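Local atomic coordinates of urocanate hydratase (Paenibacillus sp. Soil724D2, PDB entry 7NED), a protein that catalyses the NAD+-dependent hydration of thiourocanate, a step in bacterial ergothioneine catabolism, and also binds urocanate. Residues A[468-474]-A[506-511]. Coordinates in Å, arbitrary orientation, origin at the centre of the assembly. Residues are numbered along the deposited sequence.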
ATOM      1  N   ASN A 468     -11.547   5.790  -2.788  1.00 14.54           N
ATOM      2  CA  ASN A 468     -12.327   5.444  -3.973  1.00 14.63           C
ATOM      3  C   ASN A 468     -13.158   4.187  -3.755  1.00 16.18           C
ATOM      4  O   ASN A 468     -14.283   4.100  -4.259  1.00 17.95           O
ATOM      5  CB  ASN A 468     -11.417   5.300  -5.184  1.00 14.72           C
ATOM      6  CG  ASN A 468     -10.960   6.654  -5.685  1.00 16.24           C
ATOM      7  OD1 ASN A 468     -11.550   7.674  -5.306  1.00 15.98           O
ATOM      8  ND2 ASN A 468      -9.946   6.683  -6.541  1.00 14.98           N
ATOM      9  N   CYS A 469     -12.634   3.202  -3.008  1.00 14.06           N
ATOM     10  CA  CYS A 469     -13.468   2.060  -2.638  1.00 14.69           C
ATOM     11  C   CYS A 469     -14.660   2.506  -1.821  1.00 19.45           C
ATOM     12  O   CYS A 469     -15.745   1.915  -1.913  1.00 17.94           O
ATOM     13  CB  CYS A 469     -12.676   1.049  -1.815  1.00 15.07           C
ATOM     14  SG  CYS A 469     -11.503   0.080  -2.793  1.00 15.38           S
ATOM     15  N   SER A 470     -14.435   3.471  -0.931  1.00 13.80           N
ATOM     16  CA  SER A 470     -15.508   4.008  -0.112  1.00 14.90           C
ATOM     17  C   SER A 470     -16.446   4.895  -0.909  1.00 16.15           C
ATOM     18  O   SER A 470     -17.477   5.317  -0.382  1.00 18.42           O
ATOM     19  CB  SER A 470     -14.910   4.808   1.056  1.00 15.37           C
ATOM     20  OG  SER A 470     -13.970   4.022   1.771  1.00 14.65           O
ATOM     21  N   SER A 471     -16.099   5.220  -2.151  1.00 14.44           N
ATOM     22  CA  SER A 471     -16.859   6.189  -2.932  1.00 13.82           C
ATOM     23  C   SER A 471     -17.677   5.543  -4.043  1.00 18.67           C
ATOM     24  O   SER A 471     -18.180   6.266  -4.926  1.00 16.65           O
ATOM     25  CB  SER A 471     -15.909   7.225  -3.550  1.00 15.60           C
ATOM     26  OG  SER A 471     -15.268   8.009  -2.548  1.00 17.35           O
ATOM     27  N   MET A 472     -17.753   4.217  -4.081  1.00 15.55           N
ATOM     28  CA  MET A 472     -18.647   3.475  -4.975  1.00 18.02           C
ATOM     29  C   MET A 472     -18.073   3.268  -6.377  1.00 19.35           C
ATOM     30  O   MET A 472     -18.829   3.118  -7.343  1.00 16.67           O
ATOM     31  CB  MET A 472     -19.970   4.224  -5.064  1.00 16.41           C
ATOM     32  CG  MET A 472     -20.591   4.315  -3.663  1.00 20.58           C
ATOM     33  SD  MET A 472     -22.162   5.187  -3.611  1.00 30.31           S
ATOM     34  CE  MET A 472     -21.630   6.828  -3.935  1.00 26.07           C
ATOM     35  N   ALA A 473     -16.751   3.301  -6.528  1.00 17.47           N
ATOM     36  CA  ALA A 473     -16.124   3.060  -7.814  1.00 15.87           C
ATOM     37  C   ALA A 473     -16.365   1.606  -8.251  1.00 18.17           C
ATOM     38  O   ALA A 473     -16.785   0.740  -7.463  1.00 14.14           O
ATOM     39  CB  ALA A 473     -14.622   3.363  -7.715  1.00 18.17           C
ATOM     40  N   ASP A 474     -16.117   1.337  -9.537  1.00 15.68           N
ATOM     41  CA  ASP A 474     -16.350  -0.010 -10.059  1.00 15.46           C
ATOM     42  C   ASP A 474     -15.112  -0.865  -9.969  1.00 13.66           C
ATOM     43  O   ASP A 474     -15.202  -2.072  -9.730  1.00 16.38           O
ATOM     44  CB  ASP A 474     -16.808   0.065 -11.539  1.00 16.59           C
ATOM     45  CG  ASP A 474     -18.237   0.593 -11.658  1.00 17.21           C
ATOM     46  OD1 ASP A 474     -18.385   1.797 -11.966  1.00 18.99           O
ATOM     47  OD2 ASP A 474     -19.195  -0.160 -11.348  1.00 20.74           O
ATOM     48  N   ILE A 506     -24.911   8.697  -8.681  1.00 20.64           N
ATOM     49  CA  ILE A 506     -24.327   8.851  -7.352  1.00 17.40           C
ATOM     50  C   ILE A 506     -22.893   8.339  -7.341  1.00 20.54           C
ATOM     51  O   ILE A 506     -21.991   8.995  -6.808  1.00 19.33           O
ATOM     52  CB  ILE A 506     -25.175   8.121  -6.294  1.00 23.31           C
ATOM     53  CG1 ILE A 506     -26.607   8.634  -6.334  1.00 27.20           C
ATOM     54  CG2 ILE A 506     -24.525   8.266  -4.917  1.00 22.50           C
ATOM     55  CD1 ILE A 506     -27.604   7.548  -6.150  1.00 31.04           C
ATOM     56  N   ARG A 507     -22.667   7.140  -7.895  1.00 14.94           N
ATOM     57  CA  ARG A 507     -21.318   6.569  -7.856  1.00 18.60           C
ATOM     58  C   ARG A 507     -20.317   7.485  -8.554  1.00 19.26           C
ATOM     59  O   ARG A 507     -19.210   7.739  -8.044  1.00 15.47           O
ATOM     60  CB  ARG A 507     -21.328   5.183  -8.500  1.00 17.15           C
ATOM     61  CG  ARG A 507     -22.265   4.184  -7.760  1.00 17.22           C
ATOM     62  CD  ARG A 507     -22.105   2.720  -8.256  1.00 21.19           C
ATOM     63  NE  ARG A 507     -22.337   2.581  -9.696  1.00 17.13           N
ATOM     64  CZ  ARG A 507     -21.357   2.582 -10.591  1.00 24.15           C
ATOM     65  NH1 ARG A 507     -20.094   2.717 -10.167  1.00 18.70           N
ATOM     66  NH2 ARG A 507     -21.639   2.454 -11.903  1.00 18.31           N
ATOM     67  N   LEU A 508     -20.690   7.974  -9.743  1.00 15.98           N
ATOM     68  CA  LEU A 508     -19.777   8.788 -10.540  1.00 17.08           C
ATOM     69  C   LEU A 508     -19.460  10.090  -9.828  1.00 17.32           C
ATOM     70  O   LEU A 508     -18.308  10.528  -9.789  1.00 18.68           O
ATOM     71  CB  LEU A 508     -20.398   9.085 -11.902  1.00 16.35           C
ATOM     72  CG  LEU A 508     -20.617   7.886 -12.805  1.00 19.06           C
ATOM     73  CD1 LEU A 508     -21.516   8.346 -13.947  1.00 17.95           C
ATOM     74  CD2 LEU A 508     -19.260   7.477 -13.348  1.00 17.16           C
ATOM     75  N   GLU A 509     -20.494  10.755  -9.318  1.00 15.27           N
ATOM     76  CA  GLU A 509     -20.301  11.998  -8.587  1.00 19.72           C
ATOM     77  C   GLU A 509     -19.405  11.790  -7.379  1.00 19.06           C
ATOM     78  O   GLU A 509     -18.485  12.583  -7.134  1.00 17.49           O
ATOM     79  CB  GLU A 509     -21.662  12.531  -8.140  1.00 18.33           C
ATOM     80  CG  GLU A 509     -21.667  13.960  -7.640  1.00 26.71           C
ATOM     81  CD  GLU A 509     -23.069  14.354  -7.191  1.00 28.21           C
ATOM     82  OE1 GLU A 509     -23.521  13.851  -6.153  1.00 43.51           O
ATOM     83  OE2 GLU A 509     -23.749  15.094  -7.897  1.00 36.73           O
ATOM     84  N   THR A 510     -19.706  10.747  -6.582  1.00 16.25           N
ATOM     85  CA  THR A 510     -19.011  10.542  -5.307  1.00 17.79           C
ATOM     86  C   THR A 510     -17.558  10.216  -5.554  1.00 17.40           C
ATOM     87  O   THR A 510     -16.670  10.846  -4.970  1.00 16.59           O
ATOM     88  CB  THR A 510     -19.685   9.441  -4.486  1.00 20.27           C
ATOM     89  OG1 THR A 510     -21.095   9.742  -4.357  1.00 20.86           O
ATOM     90  CG2 THR A 510     -19.021   9.279  -3.071  1.00 19.36           C
ATOM     91  N   THR A 511     -17.296   9.264  -6.463  1.00 15.79           N
ATOM     92  CA  THR A 511     -15.925   8.871  -6.764  1.00 15.84           C
ATOM     93  C   THR A 511     -15.130  10.006  -7.391  1.00 17.31           C
ATOM     94  O   THR A 511     -13.988  10.265  -6.993  1.00 14.47           O
ATOM     95  CB  THR A 511     -15.900   7.655  -7.692  1.00 16.73           C
ATOM     96  OG1 THR A 511     -16.293   6.502  -6.944  1.00 17.43           O
ATOM     97  CG2 THR A 511     -14.502   7.423  -8.196  1.00 17.13           C
TER
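Two backbone carbonyls of the turn after helix 459-469, Ser471 O and Met472 O, accept hydrogen bonds from Thr511 and Arg507 of helix 502-525. A type I turn from Cys469 to Met472 brings Ser471 and Met472 against Arg507, Thr510 and Thr511; Met472, in the left-handed region (phi/psi 84/24), directs the chain towards strand 475-480. Thr511, with chi1 near -73°, donates from OG1 to Ser471 O at 2.8 Å. Arg507 has its CB pointing sideways, yet its m, t, m chain carries the guanidinium back to the loop: NH1 bonds Met472 O at 3.1 Å with a 161° angle, and forms a salt bridge to Asp474 OD1 at 2.6 Å. Asp474 OD2 lies over one guanidinium face and also pairs with Arg18. Met472 points its CB towards the helix, 3.5 Å from Arg507 CG, and runs across it; after a trans chi2, chi3 near -70° sets CE 3.4 Å from Ile506 CG2. CE also lies 3.0 Å from Thr510 OG1, whose hydroxyl donates to Ile506 O within the helix (2.7 Å). His85 of the second subunit packs on Met472, placing the contact beside the dimer interface. Within the urocanase C-terminal domain, these bonds dock the turn leading into strand 475-480 of the mixed sheet onto helix 502-525.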